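BfpC (Escherichia coli, PDB 3VHJ) is an essential membrane protein of type IV pilus biogenesis, represented here by its N-terminal cytoplasmic domain, which probably contributes to contacts with other components of the assembly machinery. Local coordinates at residues Glu29-Ala34 with Glu56-Gly61; Cys86-Phe89 with Leu95-Val98. The protein carries 1 engineered substitution. All coordinates share one frame; numbering follows the deposited sequence.

Contact 1: residues Glu29-Ala34 with Glu56-Gly61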
ATOM      1  N   GLU A  29      -0.676  13.590  19.020  1.00 29.05           N
ATOM      2  CA  GLU A  29      -1.483  13.871  17.846  1.00 28.07           C
ATOM      3  C   GLU A  29      -2.485  12.738  17.642  1.00 25.82           C
ATOM      4  O   GLU A  29      -2.139  11.564  17.764  1.00 24.89           O
ATOM      5  CB  GLU A  29      -0.585  13.993  16.609  1.00 29.55           C
ATOM      6  CG  GLU A  29      -1.227  14.691  15.416  1.00 29.82           C
ATOM      7  CD  GLU A  29      -0.370  14.618  14.159  1.00 31.08           C
ATOM      8  OE1 GLU A  29      -0.687  15.331  13.185  1.00 34.43           O
ATOM      9  OE2 GLU A  29       0.610  13.841  14.140  1.00 30.12           O
ATOM     10  N   THR A  30      -3.728  13.096  17.349  1.00 23.96           N
ATOM     11  CA  THR A  30      -4.755  12.099  17.102  1.00 21.13           C
ATOM     12  C   THR A  30      -4.677  11.715  15.627  1.00 20.86           C
ATOM     13  O   THR A  30      -4.071  12.424  14.819  1.00 17.11           O
ATOM     14  CB  THR A  30      -6.167  12.649  17.374  1.00 21.67           C
ATOM     15  OG1 THR A  30      -6.444  13.716  16.461  1.00 20.88           O
ATOM     16  CG2 THR A  30      -6.279  13.154  18.804  1.00 21.71           C
ATOM     17  N   THR A  31      -5.287  10.588  15.287  1.00 19.35           N
ATOM     18  CA  THR A  31      -5.309  10.115  13.912  1.00 19.12           C
ATOM     19  C   THR A  31      -6.036  11.142  13.056  1.00 20.53           C
ATOM     20  O   THR A  31      -5.608  11.450  11.938  1.00 19.46           O
ATOM     21  CB  THR A  31      -6.035   8.757  13.830  1.00 19.30           C
ATOM     22  OG1 THR A  31      -5.242   7.772  14.493  1.00 17.59           O
ATOM     23  CG2 THR A  31      -6.263   8.337  12.385  1.00 20.58           C
ATOM     24  N   ASN A  32      -7.126  11.689  13.590  1.00 18.86           N
ATOM     25  CA  ASN A  32      -7.903  12.675  12.857  1.00 20.21           C
ATOM     26  C   ASN A  32      -7.072  13.910  12.514  1.00 19.45           C
ATOM     27  O   ASN A  32      -7.171  14.441  11.415  1.00 21.16           O
ATOM     28  CB  ASN A  32      -9.142  13.089  13.660  1.00 21.10           C
ATOM     29  CG  ASN A  32     -10.099  13.947  12.849  1.00 24.51           C
ATOM     30  OD1 ASN A  32     -10.637  13.505  11.833  1.00 26.28           O
ATOM     31  ND2 ASN A  32     -10.308  15.184  13.288  1.00 22.71           N
ATOM     32  N   GLN A  33      -6.253  14.365  13.453  1.00 21.03           N
ATOM     33  CA  GLN A  33      -5.417  15.536  13.205  1.00 22.23           C
ATOM     34  C   GLN A  33      -4.338  15.237  12.182  1.00 21.95           C
ATOM     35  O   GLN A  33      -4.095  16.025  11.267  1.00 20.85           O
ATOM     36  CB  GLN A  33      -4.757  16.003  14.494  1.00 21.91           C
ATOM     37  CG  GLN A  33      -5.707  16.641  15.471  1.00 25.71           C
ATOM     38  CD  GLN A  33      -5.006  17.036  16.744  1.00 27.34           C
ATOM     39  OE1 GLN A  33      -4.472  16.187  17.459  1.00 29.05           O
ATOM     40  NE2 GLN A  33      -4.990  18.329  17.031  1.00 29.78           N
ATOM     41  N   ALA A  34      -3.684  14.095  12.347  1.00 22.06           N
ATOM     42  CA  ALA A  34      -2.626  13.691  11.436  1.00 21.11           C
ATOM     43  C   ALA A  34      -3.169  13.585  10.017  1.00 21.55           C
ATOM     44  O   ALA A  34      -2.552  14.074   9.075  1.00 23.16           O
ATOM     45  CB  ALA A  34      -2.035  12.357  11.882  1.00 22.47           C
ATOM     46  N   GLU A  56      -4.418   2.976  14.824  1.00 26.67           N
ATOM     47  CA  GLU A  56      -4.947   3.351  13.528  1.00 25.58           C
ATOM     48  C   GLU A  56      -3.949   4.033  12.612  1.00 21.88           C
ATOM     49  O   GLU A  56      -2.872   4.447  13.034  1.00 21.42           O
ATOM     50  CB  GLU A  56      -6.165   4.248  13.717  1.00 29.11           C
ATOM     51  CG  GLU A  56      -7.310   3.540  14.398  1.00 33.74           C
ATOM     52  CD  GLU A  56      -8.537   4.402  14.479  1.00 37.01           C
ATOM     53  OE1 GLU A  56      -8.684   5.137  15.482  1.00 39.63           O
ATOM     54  OE2 GLU A  56      -9.345   4.354  13.528  1.00 37.56           O
ATOM     55  N   GLN A  57      -4.330   4.131  11.345  1.00 20.17           N
ATOM     56  CA  GLN A  57      -3.511   4.773  10.337  1.00 19.01           C
ATOM     57  C   GLN A  57      -4.435   5.223   9.213  1.00 17.07           C
ATOM     58  O   GLN A  57      -5.617   4.871   9.179  1.00 16.04           O
ATOM     59  CB  GLN A  57      -2.439   3.811   9.815  1.00 19.00           C
ATOM     60  CG  GLN A  57      -2.964   2.631   9.019  1.00 19.69           C
ATOM     61  CD  GLN A  57      -1.882   1.607   8.737  1.00 17.78           C
ATOM     62  OE1 GLN A  57      -0.828   1.936   8.198  1.00 17.64           O
ATOM     63  NE2 GLN A  57      -2.139   0.357   9.106  1.00 19.73           N
ATOM     64  N   PHE A  58      -3.901   6.004   8.290  1.00 16.80           N
ATOM     65  CA  PHE A  58      -4.721   6.514   7.209  1.00 17.63           C
ATOM     66  C   PHE A  58      -3.982   6.555   5.884  1.00 16.75           C
ATOM     67  O   PHE A  58      -2.754   6.522   5.837  1.00 16.70           O
ATOM     68  CB  PHE A  58      -5.188   7.917   7.576  1.00 17.65           C
ATOM     69  CG  PHE A  58      -4.071   8.811   8.027  1.00 18.95           C
ATOM     70  CD1 PHE A  58      -3.242   9.434   7.100  1.00 20.04           C
ATOM     71  CD2 PHE A  58      -3.815   8.988   9.385  1.00 20.11           C
ATOM     72  CE1 PHE A  58      -2.169  10.223   7.521  1.00 21.37           C
ATOM     73  CE2 PHE A  58      -2.749   9.771   9.818  1.00 21.11           C
ATOM     74  CZ  PHE A  58      -1.923  10.391   8.883  1.00 22.29           C
ATOM     75  N   ALA A  59      -4.754   6.621   4.809  1.00 17.58           N
ATOM     76  CA  ALA A  59      -4.199   6.697   3.470  1.00 17.72           C
ATOM     77  C   ALA A  59      -4.757   7.951   2.806  1.00 16.75           C
ATOM     78  O   ALA A  59      -5.928   8.284   2.982  1.00 16.70           O
ATOM     79  CB  ALA A  59      -4.589   5.459   2.668  1.00 16.07           C
ATOM     80  N   VAL A  60      -3.915   8.657   2.064  1.00 16.91           N
ATOM     81  CA  VAL A  60      -4.357   9.851   1.351  1.00 17.45           C
ATOM     82  C   VAL A  60      -4.182   9.571  -0.138  1.00 18.29           C
ATOM     83  O   VAL A  60      -3.103   9.173  -0.573  1.00 18.68           O
ATOM     84  CB  VAL A  60      -3.535  11.097   1.765  1.00 16.12           C
ATOM     85  CG1 VAL A  60      -3.830  12.262   0.826  1.00 15.23           C
ATOM     86  CG2 VAL A  60      -3.910  11.498   3.189  1.00 16.44           C
ATOM     87  N   GLY A  61      -5.252   9.762  -0.907  1.00 18.26           N
ATOM     88  CA  GLY A  61      -5.198   9.499  -2.335  1.00 18.99           C
ATOM     89  C   GLY A  61      -4.739  10.662  -3.194  1.00 20.05           C
ATOM     90  O   GLY A  61      -4.704  11.812  -2.751  1.00 21.76           O
TER
HETATM   91  O   HOH W   1      -2.777   7.210  13.377  1.00 20.50           O
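Phe58 on strand 55-60 directs its ring at the first turn of helix 31-42, where Thr31 and Ala34 receive it. From CB, a chi1 of 50° sets CG between the backbone N and the carbonyl carbon, and one long flank of the ring then runs along the helix. Phe58 CD2 comes first, with the methyl Thr31 CG2 3.9 Å away at the ring edge. Phe58 CE2 follows, 3.4 Å from Ala34 CB, which approaches obliquely, and at the tip Phe58 CZ lies 3.6 Å from Ala34 CB. Leu35 adds a further apolar neighbour. Replacing Phe58 by an alanine would probably leave both methyls without their partner and open a gap between helix and strand. Toward the exposed end the contact turns polar. The side chains of Thr31 and Glu56 cross at about a right angle, with Thr31 OG1 3.7 Å from Glu56 CB, and a water 2.8 Å from Thr31 OG1 donates to Glu56 O, linking helix start to strand backbone. At the N-cap just ahead of this turn, Thr30 OG1 accepts from Gln33 N (3.1 Å), while Thr30 N answers with a nearly straight bond to a lone pair of Gln33 OE1 (3.2 Å). Together these form a capping box at the start of a helix packed on an antiparallel sheet, in which strand 55-60 lies between strands 21-23 and 46-52.

Contact 2: residues Cys86-Phe89 with Leu95-Val98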
ATOM      1  N   CYS A  86       6.798  -7.853   3.144  1.00 17.98           N
ATOM      2  CA  CYS A  86       7.049  -6.897   2.082  1.00 20.12           C
ATOM      3  C   CYS A  86       7.153  -7.723   0.810  1.00 20.42           C
ATOM      4  O   CYS A  86       7.272  -8.946   0.867  1.00 18.85           O
ATOM      5  CB  CYS A  86       8.351  -6.130   2.321  1.00 19.78           C
ATOM      6  SG  CYS A  86       9.835  -6.951   1.708  1.00 20.19           S
ATOM      7  N   GLY A  87       7.093  -7.067  -0.337  1.00 21.76           N
ATOM      8  CA  GLY A  87       7.204  -7.813  -1.573  1.00 20.80           C
ATOM      9  C   GLY A  87       7.088  -6.981  -2.827  1.00 19.69           C
ATOM     10  O   GLY A  87       6.576  -5.860  -2.805  1.00 18.43           O
ATOM     11  N   LEU A  88       7.601  -7.548  -3.914  1.00 19.71           N
ATOM     12  CA  LEU A  88       7.563  -6.951  -5.240  1.00 19.76           C
ATOM     13  C   LEU A  88       6.562  -7.849  -5.966  1.00 20.71           C
ATOM     14  O   LEU A  88       6.760  -9.064  -6.049  1.00 20.98           O
ATOM     15  CB  LEU A  88       8.941  -7.051  -5.896  1.00 21.48           C
ATOM     16  CG  LEU A  88       9.070  -6.691  -7.377  1.00 21.97           C
ATOM     17  CD1 LEU A  88       8.717  -5.233  -7.606  1.00 22.00           C
ATOM     18  CD2 LEU A  88      10.503  -6.973  -7.826  1.00 24.28           C
ATOM     19  N   PHE A  89       5.488  -7.259  -6.478  1.00 19.91           N
ATOM     20  CA  PHE A  89       4.442  -8.034  -7.141  1.00 19.97           C
ATOM     21  C   PHE A  89       3.946  -7.417  -8.437  1.00 19.42           C
ATOM     22  O   PHE A  89       3.751  -6.210  -8.523  1.00 19.39           O
ATOM     23  CB  PHE A  89       3.205  -8.147  -6.245  1.00 20.19           C
ATOM     24  CG  PHE A  89       3.445  -8.792  -4.914  1.00 21.79           C
ATOM     25  CD1 PHE A  89       3.378 -10.172  -4.774  1.00 21.41           C
ATOM     26  CD2 PHE A  89       3.647  -8.010  -3.780  1.00 22.31           C
ATOM     27  CE1 PHE A  89       3.496 -10.766  -3.521  1.00 22.32           C
ATOM     28  CE2 PHE A  89       3.769  -8.596  -2.525  1.00 20.41           C
ATOM     29  CZ  PHE A  89       3.691  -9.972  -2.395  1.00 19.97           C
ATOM     30  N   LEU A  95       1.224  -3.283 -14.292  1.00 25.22           N
ATOM     31  CA  LEU A  95       1.709  -2.446 -13.208  1.00 23.14           C
ATOM     32  C   LEU A  95       2.479  -3.296 -12.204  1.00 21.77           C
ATOM     33  O   LEU A  95       2.139  -4.454 -11.976  1.00 21.76           O
ATOM     34  CB  LEU A  95       0.517  -1.768 -12.525  1.00 23.63           C
ATOM     35  CG  LEU A  95       0.738  -0.650 -11.510  1.00 25.51           C
ATOM     36  CD1 LEU A  95       1.319   0.582 -12.204  1.00 25.31           C
ATOM     37  CD2 LEU A  95      -0.604  -0.308 -10.861  1.00 26.95           C
ATOM     38  N   TRP A  96       3.520  -2.716 -11.616  1.00 19.87           N
ATOM     39  CA  TRP A  96       4.313  -3.410 -10.615  1.00 20.14           C
ATOM     40  C   TRP A  96       4.085  -2.760  -9.267  1.00 18.76           C
ATOM     41  O   TRP A  96       4.072  -1.535  -9.155  1.00 19.31           O
ATOM     42  CB  TRP A  96       5.796  -3.375 -10.976  1.00 21.13           C
ATOM     43  CG  TRP A  96       6.102  -4.323 -12.080  1.00 23.70           C
ATOM     44  CD1 TRP A  96       5.968  -4.098 -13.423  1.00 24.48           C
ATOM     45  CD2 TRP A  96       6.499  -5.687 -11.937  1.00 25.06           C
ATOM     46  NE1 TRP A  96       6.253  -5.247 -14.123  1.00 26.72           N
ATOM     47  CE2 TRP A  96       6.582  -6.238 -13.234  1.00 26.08           C
ATOM     48  CE3 TRP A  96       6.792  -6.503 -10.834  1.00 25.02           C
ATOM     49  CZ2 TRP A  96       6.946  -7.567 -13.460  1.00 27.38           C
ATOM     50  CZ3 TRP A  96       7.155  -7.824 -11.059  1.00 27.64           C
ATOM     51  CH2 TRP A  96       7.228  -8.342 -12.365  1.00 28.00           C
ATOM     52  N   LEU A  97       3.914  -3.591  -8.247  1.00 16.63           N
ATOM     53  CA  LEU A  97       3.654  -3.114  -6.900  1.00 18.12           C
ATOM     54  C   LEU A  97       4.757  -3.496  -5.917  1.00 17.40           C
ATOM     55  O   LEU A  97       5.290  -4.599  -5.976  1.00 17.37           O
ATOM     56  CB  LEU A  97       2.334  -3.706  -6.399  1.00 16.67           C
ATOM     57  CG  LEU A  97       1.118  -3.578  -7.322  1.00 18.08           C
ATOM     58  CD1 LEU A  97      -0.052  -4.342  -6.708  1.00 17.34           C
ATOM     59  CD2 LEU A  97       0.769  -2.105  -7.531  1.00 17.06           C
ATOM     60  N   VAL A  98       5.103  -2.569  -5.028  1.00 16.80           N
ATOM     61  CA  VAL A  98       6.093  -2.836  -3.991  1.00 16.29           C
ATOM     62  C   VAL A  98       5.396  -2.425  -2.701  1.00 17.04           C
ATOM     63  O   VAL A  98       5.037  -1.262  -2.530  1.00 16.33           O
ATOM     64  CB  VAL A  98       7.378  -2.009  -4.169  1.00 16.64           C
ATOM     65  CG1 VAL A  98       8.351  -2.315  -3.021  1.00 17.12           C
ATOM     66  CG2 VAL A  98       8.027  -2.356  -5.507  1.00 18.77           C
TER
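Phe89 and Leu97 form a hydrogen-bonded pair in the antiparallel beta hairpin of strands 85-90 and 96-101, whose short segments run 4.6 Å apart at 173°. Phe89 N donates to Leu97 O at 2.7 Å, and Leu97 N returns a short bond of 2.6 Å to Phe89 O; both bonds are close to straight. One step along, Leu88 and Val98 make a non-hydrogen-bonded pair. Here Val98 CA comes to 3.3 Å from Gly87 O in a CA-H...O contact, the usual companion of such pairing. Outside the hairpin, Tyr137 bonds to the backbone of Leu88 and Phe113 to that of Trp96, so strands 135-137 and 107-113 extend the sheet on either side. The strand order, a three-stranded meander followed by helix 116-127 and a strand parallel to the first, is consistent with a ribonuclease H-like core.

Side chains alternate between two faces. Leu88 and Val98 share the face packed by helix 116-127, where Leu88 meets Ala119 and Val98 meets Val127. With CG of Leu88 anti to its N (chi1 170°), the CD1 branch reaches across the strands, Leu88 CD1 lying 3.6 Å from Val98 CG2. The same methyl, Leu88 CD1, lies 4.0 Å from Trp96 CE3, approaching the indole obliquely. Trp96 itself lays CE3 3.8 Å from Phe89 O, beside the paired backbone. On the other face sit Phe89 and Leu97, with Ile150 against the former and Ser112 against the latter. A chi1 of -59° swings the Phe89 ring back beside its own N and over Gly87. A CB there would collide with the ring; without one, Phe89 CE2 settles 3.6 Å from Gly87 CA.

Contacts 1 and 2 lie on opposite sides of the chain's centre, with their own centres about 24 Å apart and no touch between them. They belong to different sheets and share no helix or strand. Contact 2 is buried and joins neighbouring strands: main-chain hydrogen bonds set its register, and branched and aromatic side chains follow from the pairing. Contact 1 is partly buried and sets a helix on a strand, so its direct contacts come mainly from side chains, largely apolar, and toward the surface a water links a side chain to a main-chain carbonyl. Both sheets carry a helix on one face, 31-42 for contact 1 and 116-127 for contact 2.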